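Local coordinates for fibronectin-binding protein BBK32 (Borrelia burgdorferi, PDB 6N1L), which inhibits the classical pathway of complement, probably by binding the initiating protease C1r through an all-helical domain, at residues K71-L76 with T131-M136; N78-S83 with E103-E108. All coordinates share one frame; numbering follows the deposited sequence.

Contact 1: K71-L76 with T131-M136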
ATOM      1  N   LYS A  71       4.461  -2.506   9.027  1.00 35.16           N
ATOM      2  CA  LYS A  71       4.582  -1.075   9.288  1.00 39.08           C
ATOM      3  C   LYS A  71       4.026  -0.259   8.132  1.00 39.48           C
ATOM      4  O   LYS A  71       3.225   0.662   8.335  1.00 36.07           O
ATOM      5  CB  LYS A  71       6.041  -0.706   9.535  1.00 39.25           C
ATOM      6  CG  LYS A  71       6.267   0.743   9.924  1.00 43.56           C
ATOM      7  CD  LYS A  71       5.403   1.115  11.124  1.00 54.82           C
ATOM      8  CE  LYS A  71       6.036   2.218  11.961  1.00 57.90           C
ATOM      9  NZ  LYS A  71       5.217   3.475  11.931  1.00 60.23           N
ATOM     10  N   ASN A  72       4.428  -0.591   6.903  1.00 38.13           N
ATOM     11  CA  ASN A  72       3.908   0.120   5.741  1.00 34.08           C
ATOM     12  C   ASN A  72       2.388  -0.018   5.636  1.00 32.24           C
ATOM     13  O   ASN A  72       1.702   0.928   5.229  1.00 34.02           O
ATOM     14  CB  ASN A  72       4.586  -0.388   4.468  1.00 31.35           C
ATOM     15  CG  ASN A  72       6.022   0.096   4.335  1.00 37.82           C
ATOM     16  OD1 ASN A  72       6.426   1.065   4.977  1.00 41.82           O
ATOM     17  ND2 ASN A  72       6.794  -0.576   3.493  1.00 39.85           N
ATOM     18  N   PHE A  73       1.836  -1.183   5.990  1.00 30.79           N
ATOM     19  CA  PHE A  73       0.377  -1.311   5.923  1.00 33.86           C
ATOM     20  C   PHE A  73      -0.301  -0.511   7.029  1.00 39.74           C
ATOM     21  O   PHE A  73      -1.380   0.054   6.819  1.00 32.88           O
ATOM     22  CB  PHE A  73      -0.060  -2.774   5.966  1.00 31.78           C
ATOM     23  CG  PHE A  73      -0.383  -3.332   4.606  1.00 31.75           C
ATOM     24  CD1 PHE A  73       0.617  -3.871   3.813  1.00 35.15           C
ATOM     25  CD2 PHE A  73      -1.671  -3.266   4.094  1.00 30.47           C
ATOM     26  CE1 PHE A  73       0.329  -4.357   2.533  1.00 32.28           C
ATOM     27  CE2 PHE A  73      -1.962  -3.742   2.830  1.00 31.37           C
ATOM     28  CZ  PHE A  73      -0.964  -4.301   2.046  1.00 36.17           C
ATOM     29  N   LYS A  74       0.311  -0.431   8.209  1.00 35.64           N
ATOM     30  CA  LYS A  74      -0.280   0.427   9.238  1.00 36.08           C
ATOM     31  C   LYS A  74      -0.225   1.888   8.827  1.00 36.12           C
ATOM     32  O   LYS A  74      -1.187   2.635   9.056  1.00 39.17           O
ATOM     33  CB  LYS A  74       0.401   0.204  10.588  1.00 40.83           C
ATOM     34  CG  LYS A  74      -0.133  -1.036  11.309  1.00 48.69           C
ATOM     35  CD  LYS A  74      -1.662  -1.167  11.150  1.00 48.56           C
ATOM     36  CE  LYS A  74      -2.226  -2.369  11.915  1.00 49.27           C
ATOM     37  NZ  LYS A  74      -3.732  -2.461  11.876  1.00 50.77           N
ATOM     38  N   THR A  75       0.876   2.315   8.200  1.00 31.87           N
ATOM     39  CA  THR A  75       0.955   3.673   7.673  1.00 33.14           C
ATOM     40  C   THR A  75      -0.154   3.914   6.647  1.00 37.17           C
ATOM     41  O   THR A  75      -0.852   4.935   6.690  1.00 34.25           O
ATOM     42  CB  THR A  75       2.322   3.919   7.040  1.00 37.09           C
ATOM     43  OG1 THR A  75       3.351   3.856   8.043  1.00 34.55           O
ATOM     44  CG2 THR A  75       2.362   5.267   6.352  1.00 39.74           C
ATOM     45  N   LEU A  76      -0.340   2.957   5.732  1.00 30.48           N
ATOM     46  CA  LEU A  76      -1.403   3.076   4.730  1.00 29.29           C
ATOM     47  C   LEU A  76      -2.782   3.165   5.384  1.00 28.99           C
ATOM     48  O   LEU A  76      -3.587   4.039   5.036  1.00 31.24           O
ATOM     49  CB  LEU A  76      -1.334   1.891   3.765  1.00 28.73           C
ATOM     50  CG  LEU A  76      -2.470   1.738   2.743  1.00 28.70           C
ATOM     51  CD1 LEU A  76      -2.582   2.969   1.857  1.00 29.67           C
ATOM     52  CD2 LEU A  76      -2.185   0.510   1.887  1.00 28.75           C
ATOM     53  N   THR A 131      -1.868  -7.489  -6.137  1.00 27.58           N
ATOM     54  CA  THR A 131      -2.948  -7.093  -7.035  1.00 27.60           C
ATOM     55  C   THR A 131      -3.901  -6.120  -6.357  1.00 24.83           C
ATOM     56  O   THR A 131      -4.272  -5.098  -6.944  1.00 26.44           O
ATOM     57  CB  THR A 131      -3.712  -8.323  -7.538  1.00 29.28           C
ATOM     58  OG1 THR A 131      -2.876  -9.047  -8.436  1.00 33.73           O
ATOM     59  CG2 THR A 131      -4.965  -7.902  -8.281  1.00 31.59           C
ATOM     60  N   SER A 132      -4.272  -6.400  -5.100  1.00 28.06           N
ATOM     61  CA  SER A 132      -5.225  -5.550  -4.391  1.00 31.45           C
ATOM     62  C   SER A 132      -4.695  -4.135  -4.197  1.00 27.07           C
ATOM     63  O   SER A 132      -5.435  -3.159  -4.378  1.00 28.72           O
ATOM     64  CB  SER A 132      -5.585  -6.171  -3.040  1.00 35.73           C
ATOM     65  OG  SER A 132      -6.287  -7.398  -3.226  1.00 39.37           O
ATOM     66  N   ILE A 133      -3.412  -3.990  -3.832  1.00 29.46           N
ATOM     67  CA  ILE A 133      -2.942  -2.633  -3.594  1.00 26.02           C
ATOM     68  C   ILE A 133      -2.767  -1.873  -4.898  1.00 22.48           C
ATOM     69  O   ILE A 133      -2.922  -0.647  -4.925  1.00 25.37           O
ATOM     70  CB  ILE A 133      -1.650  -2.604  -2.743  1.00 26.73           C
ATOM     71  CG1 ILE A 133      -0.486  -3.272  -3.475  1.00 27.12           C
ATOM     72  CG2 ILE A 133      -1.907  -3.245  -1.376  1.00 31.59           C
ATOM     73  CD1 ILE A 133       0.887  -3.001  -2.817  1.00 30.57           C
ATOM     74  N   LEU A 134      -2.444  -2.557  -5.990  1.00 24.59           N
ATOM     75  CA  LEU A 134      -2.331  -1.858  -7.263  1.00 23.43           C
ATOM     76  C   LEU A 134      -3.694  -1.318  -7.689  1.00 26.23           C
ATOM     77  O   LEU A 134      -3.799  -0.180  -8.151  1.00 27.48           O
ATOM     78  CB  LEU A 134      -1.765  -2.787  -8.337  1.00 26.15           C
ATOM     79  CG  LEU A 134      -0.252  -3.063  -8.298  1.00 25.13           C
ATOM     80  CD1 LEU A 134       0.079  -4.089  -9.373  1.00 30.48           C
ATOM     81  CD2 LEU A 134       0.492  -1.765  -8.529  1.00 30.12           C
ATOM     82  N   LEU A 135      -4.747  -2.118  -7.499  1.00 27.07           N
ATOM     83  CA  LEU A 135      -6.091  -1.640  -7.811  1.00 30.12           C
ATOM     84  C   LEU A 135      -6.512  -0.512  -6.869  1.00 31.98           C
ATOM     85  O   LEU A 135      -7.154   0.462  -7.292  1.00 30.77           O
ATOM     86  CB  LEU A 135      -7.073  -2.811  -7.746  1.00 27.14           C
ATOM     87  CG  LEU A 135      -6.898  -3.802  -8.900  1.00 31.79           C
ATOM     88  CD1 LEU A 135      -7.618  -5.116  -8.667  1.00 35.96           C
ATOM     89  CD2 LEU A 135      -7.348  -3.141 -10.205  1.00 32.11           C
ATOM     90  N   MET A 136      -6.181  -0.653  -5.588  1.00 28.83           N
ATOM     91  CA  MET A 136      -6.478   0.363  -4.589  1.00 29.72           C
ATOM     92  C   MET A 136      -5.827   1.701  -4.929  1.00 30.61           C
ATOM     93  O   MET A 136      -6.452   2.759  -4.792  1.00 32.51           O
ATOM     94  CB  MET A 136      -6.015  -0.143  -3.225  1.00 29.93           C
ATOM     95  CG  MET A 136      -6.310   0.785  -2.067  1.00 31.73           C
ATOM     96  SD  MET A 136      -5.727   0.044  -0.529  1.00 33.01           S
ATOM     97  CE  MET A 136      -6.817  -1.370  -0.409  1.00 36.35           C
TER
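In the core of a four-helix bundle, helices 66-87 and 122-147 meet across the interior, and residues 71-76 and 131-136 come together near the centre of the chain through four buried, apolar side chains. F73 and I133 make the closest approach: CZ, at the far end of the F73 ring, lies 3.7 Å from the branch methyl CG2 of I133. The methyl comes to the ring obliquely, so the pair packs through carbon contact without a defined stack. The two backbones stay well apart, with 10.2 Å between the CA atoms of F73 and I133, and the side chains span the interval. F73 leaves its helix at an angle to the partner segment, and the length of the ring carries CZ across, with chi1 at -100°, well off a staggered value.

One turn further along both helices, L76 and M136 form a second and looser pair, L76 CD2 standing 4.3 Å from the sulfur SD of M136. M136 is extended as far as its sulfur (chi1 -178°), which carries SD across, and the turn about the last bond (chi3 -66°) swings the methyl CE away from the leucine. Two further helices of the bundle close round this meeting. Helix 93-117 supplies L112 and I116 against F73, and I109 and E108 against M136; helix 9-44 supplies A23 to L76 and I30 to I133. The segment 131-136 begins at a kink in helix 122-147, where the backbone N atoms of T131 and S132 lack bonds to the preceding turn. Helical bonding is present again by L135, whose N donates to O of T131 (3.1 Å), and M136 N bonds O of S132.

Contact 2: N78-S83 with E103-E108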
ATOM      1  N   ASN A  78      -3.574   4.088   8.425  1.00 34.09           N
ATOM      2  CA  ASN A  78      -3.732   5.336   9.167  1.00 37.76           C
ATOM      3  C   ASN A  78      -4.047   6.505   8.240  1.00 36.20           C
ATOM      4  O   ASN A  78      -4.916   7.328   8.553  1.00 37.41           O
ATOM      5  CB  ASN A  78      -2.478   5.621   9.994  1.00 38.63           C
ATOM      6  CG  ASN A  78      -2.342   4.688  11.181  1.00 39.01           C
ATOM      7  OD1 ASN A  78      -3.294   4.012  11.564  1.00 44.97           O
ATOM      8  ND2 ASN A  78      -1.148   4.660  11.788  1.00 47.65           N
ATOM      9  N   TYR A  79      -3.358   6.601   7.096  1.00 33.24           N
ATOM     10  CA  TYR A  79      -3.653   7.681   6.161  1.00 34.22           C
ATOM     11  C   TYR A  79      -5.102   7.603   5.682  1.00 32.10           C
ATOM     12  O   TYR A  79      -5.788   8.630   5.585  1.00 33.49           O
ATOM     13  CB  TYR A  79      -2.696   7.639   4.970  1.00 32.58           C
ATOM     14  CG  TYR A  79      -1.334   8.268   5.221  1.00 35.12           C
ATOM     15  CD1 TYR A  79      -1.221   9.505   5.856  1.00 36.46           C
ATOM     16  CD2 TYR A  79      -0.164   7.627   4.825  1.00 34.29           C
ATOM     17  CE1 TYR A  79       0.023  10.084   6.085  1.00 40.02           C
ATOM     18  CE2 TYR A  79       1.078   8.193   5.049  1.00 36.63           C
ATOM     19  CZ  TYR A  79       1.168   9.421   5.677  1.00 38.78           C
ATOM     20  OH  TYR A  79       2.405   9.980   5.895  1.00 43.33           O
ATOM     21  N   ILE A  80      -5.590   6.397   5.384  1.00 28.88           N
ATOM     22  CA  ILE A  80      -6.968   6.264   4.907  1.00 31.42           C
ATOM     23  C   ILE A  80      -7.961   6.521   6.037  1.00 31.23           C
ATOM     24  O   ILE A  80      -9.035   7.098   5.819  1.00 32.04           O
ATOM     25  CB  ILE A  80      -7.187   4.878   4.263  1.00 28.87           C
ATOM     26  CG1 ILE A  80      -6.326   4.745   3.004  1.00 30.00           C
ATOM     27  CG2 ILE A  80      -8.671   4.642   3.916  1.00 29.54           C
ATOM     28  CD1 ILE A  80      -6.538   5.854   2.011  1.00 32.53           C
ATOM     29  N   GLN A  81      -7.625   6.106   7.262  1.00 30.82           N
ATOM     30  CA  GLN A  81      -8.556   6.307   8.369  1.00 37.19           C
ATOM     31  C   GLN A  81      -8.720   7.786   8.685  1.00 34.99           C
ATOM     32  O   GLN A  81      -9.836   8.238   8.985  1.00 34.86           O
ATOM     33  CB  GLN A  81      -8.101   5.529   9.602  1.00 37.74           C
ATOM     34  CG  GLN A  81      -8.268   4.031   9.444  1.00 39.81           C
ATOM     35  CD  GLN A  81      -7.950   3.266  10.709  1.00 41.87           C
ATOM     36  OE1 GLN A  81      -7.036   3.625  11.447  1.00 41.12           O
ATOM     37  NE2 GLN A  81      -8.702   2.198  10.960  1.00 50.00           N
ATOM     38  N   VAL A  82      -7.632   8.562   8.583  1.00 34.82           N
ATOM     39  CA  VAL A  82      -7.735  10.018   8.702  1.00 38.68           C
ATOM     40  C   VAL A  82      -8.560  10.590   7.552  1.00 39.14           C
ATOM     41  O   VAL A  82      -9.363  11.519   7.744  1.00 35.13           O
ATOM     42  CB  VAL A  82      -6.335  10.654   8.751  1.00 39.37           C
ATOM     43  CG1 VAL A  82      -6.426  12.188   8.682  1.00 40.74           C
ATOM     44  CG2 VAL A  82      -5.596  10.208   9.996  1.00 38.97           C
ATOM     45  N   SER A  83      -8.358  10.063   6.340  1.00 32.96           N
ATOM     46  CA  SER A  83      -9.133  10.516   5.188  1.00 32.33           C
ATOM     47  C   SER A  83     -10.620  10.313   5.430  1.00 32.20           C
ATOM     48  O   SER A  83     -11.429  11.212   5.158  1.00 34.17           O
ATOM     49  CB  SER A  83      -8.706   9.761   3.928  1.00 32.86           C
ATOM     50  OG  SER A  83      -7.470  10.265   3.443  1.00 41.94           O
ATOM     51  N   GLU A 103     -14.251   4.717   2.510  1.00 30.51           N
ATOM     52  CA  GLU A 103     -14.660   3.729   3.502  1.00 34.32           C
ATOM     53  C   GLU A 103     -14.535   2.311   2.957  1.00 35.11           C
ATOM     54  O   GLU A 103     -14.133   1.393   3.682  1.00 34.49           O
ATOM     55  CB  GLU A 103     -16.087   4.007   3.966  1.00 37.89           C
ATOM     56  CG  GLU A 103     -16.170   5.247   4.810  1.00 41.67           C
ATOM     57  CD  GLU A 103     -17.421   5.302   5.671  1.00 51.54           C
ATOM     58  OE1 GLU A 103     -18.526   5.235   5.090  1.00 44.23           O
ATOM     59  OE2 GLU A 103     -17.286   5.416   6.920  1.00 48.97           O
ATOM     60  N   ASN A 104     -14.865   2.115   1.679  1.00 33.43           N
ATOM     61  CA  ASN A 104     -14.680   0.802   1.072  1.00 32.05           C
ATOM     62  C   ASN A 104     -13.211   0.412   1.082  1.00 32.70           C
ATOM     63  O   ASN A 104     -12.864  -0.743   1.364  1.00 34.91           O
ATOM     64  CB  ASN A 104     -15.201   0.802  -0.361  1.00 37.19           C
ATOM     65  CG  ASN A 104     -16.714   0.839  -0.435  1.00 41.35           C
ATOM     66  OD1 ASN A 104     -17.400   0.345   0.456  1.00 43.03           O
ATOM     67  ND2 ASN A 104     -17.237   1.424  -1.505  1.00 45.43           N
ATOM     68  N   ILE A 105     -12.335   1.375   0.803  1.00 31.74           N
ATOM     69  CA  ILE A 105     -10.902   1.096   0.762  1.00 30.61           C
ATOM     70  C   ILE A 105     -10.365   0.803   2.157  1.00 31.92           C
ATOM     71  O   ILE A 105      -9.529  -0.091   2.337  1.00 29.70           O
ATOM     72  CB  ILE A 105     -10.177   2.276   0.103  1.00 30.69           C
ATOM     73  CG1 ILE A 105     -10.417   2.247  -1.410  1.00 33.65           C
ATOM     74  CG2 ILE A 105      -8.681   2.315   0.479  1.00 31.16           C
ATOM     75  CD1 ILE A 105     -10.158   3.559  -2.082  1.00 35.13           C
ATOM     76  N   GLU A 106     -10.828   1.549   3.163  1.00 29.67           N
ATOM     77  CA  GLU A 106     -10.452   1.248   4.542  1.00 31.66           C
ATOM     78  C   GLU A 106     -10.746  -0.203   4.888  1.00 31.42           C
ATOM     79  O   GLU A 106      -9.890  -0.901   5.438  1.00 36.21           O
ATOM     80  CB  GLU A 106     -11.179   2.183   5.515  1.00 34.60           C
ATOM     81  CG  GLU A 106     -10.753   1.973   6.968  1.00 38.94           C
ATOM     82  CD  GLU A 106     -11.660   2.679   7.971  1.00 47.17           C
ATOM     83  OE1 GLU A 106     -12.687   3.266   7.555  1.00 50.30           O
ATOM     84  OE2 GLU A 106     -11.338   2.639   9.180  1.00 51.20           O
ATOM     85  N   ALA A 107     -11.953  -0.681   4.564  1.00 30.74           N
ATOM     86  CA  ALA A 107     -12.309  -2.061   4.886  1.00 34.05           C
ATOM     87  C   ALA A 107     -11.410  -3.055   4.150  1.00 36.47           C
ATOM     88  O   ALA A 107     -10.979  -4.064   4.727  1.00 36.45           O
ATOM     89  CB  ALA A 107     -13.783  -2.308   4.556  1.00 38.62           C
ATOM     90  N   GLU A 108     -11.095  -2.775   2.882  1.00 34.04           N
ATOM     91  CA  GLU A 108     -10.204  -3.654   2.125  1.00 34.70           C
ATOM     92  C   GLU A 108      -8.816  -3.708   2.749  1.00 34.63           C
ATOM     93  O   GLU A 108      -8.201  -4.781   2.817  1.00 34.03           O
ATOM     94  CB  GLU A 108     -10.117  -3.195   0.663  1.00 36.20           C
ATOM     95  CG  GLU A 108      -9.077  -3.952  -0.216  1.00 39.22           C
ATOM     96  CD  GLU A 108      -9.469  -5.384  -0.572  1.00 53.56           C
ATOM     97  OE1 GLU A 108     -10.639  -5.754  -0.338  1.00 52.13           O
ATOM     98  OE2 GLU A 108      -8.606  -6.138  -1.098  1.00 45.20           O
TER
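Segments 78-83 and 103-108 run nearly antiparallel, their axes 9.4 Å apart at closest and 150° between directions, and I80 and E106 bring their CA atoms to 6.1 Å. I80 sits on the inner side of this crossing. Its CG2, held anti to its own backbone N, reaches to 3.8 Å from the backbone N of E106 and also packs on E106 CB and, at 4.2 Å, on CG2 of I105. The two segments belong to consecutive helices, 66-87 and 93-117, which form an alpha-helical hairpin; L140 of helix 122-147 packs against both isoleucines. On the outer side, Q81 and E106 cross at about a right angle. NE2 of Q81 donates to OE2 of E106 over 3.2 Å, a bent bond with an N-H...O angle of 146°. The carboxylate offers its anti lone pair, the two flat groups are turned 85° apart, and OE2 also lies 3.4 Å from the aliphatic CG of Q81. The stronger partner of OE2 is K110, one turn on in the same helix, whose NZ forms a salt bridge with it; Q81 also touches K110.

Helix 66-87 takes part in both contacts, but with different partners: helix 122-147 in contact 1 and the next helix in sequence, 93-117, in contact 2. Contact 1 belongs to the core and is made by carbon and sulfur alone, whereas contact 2, about 10 Å away between centres, lies farther out and reaches the surface. It divides into an apolar inner side and a polar outer side, where an amide and a charged pair meet. The backbones also come much closer there. The two sites touch directly: M136 CG packs 3.8 Å from I105 CG2, and S132 OG makes a weak hydrogen bond to E108 OE2, joining helix 122-147 to helix 93-117.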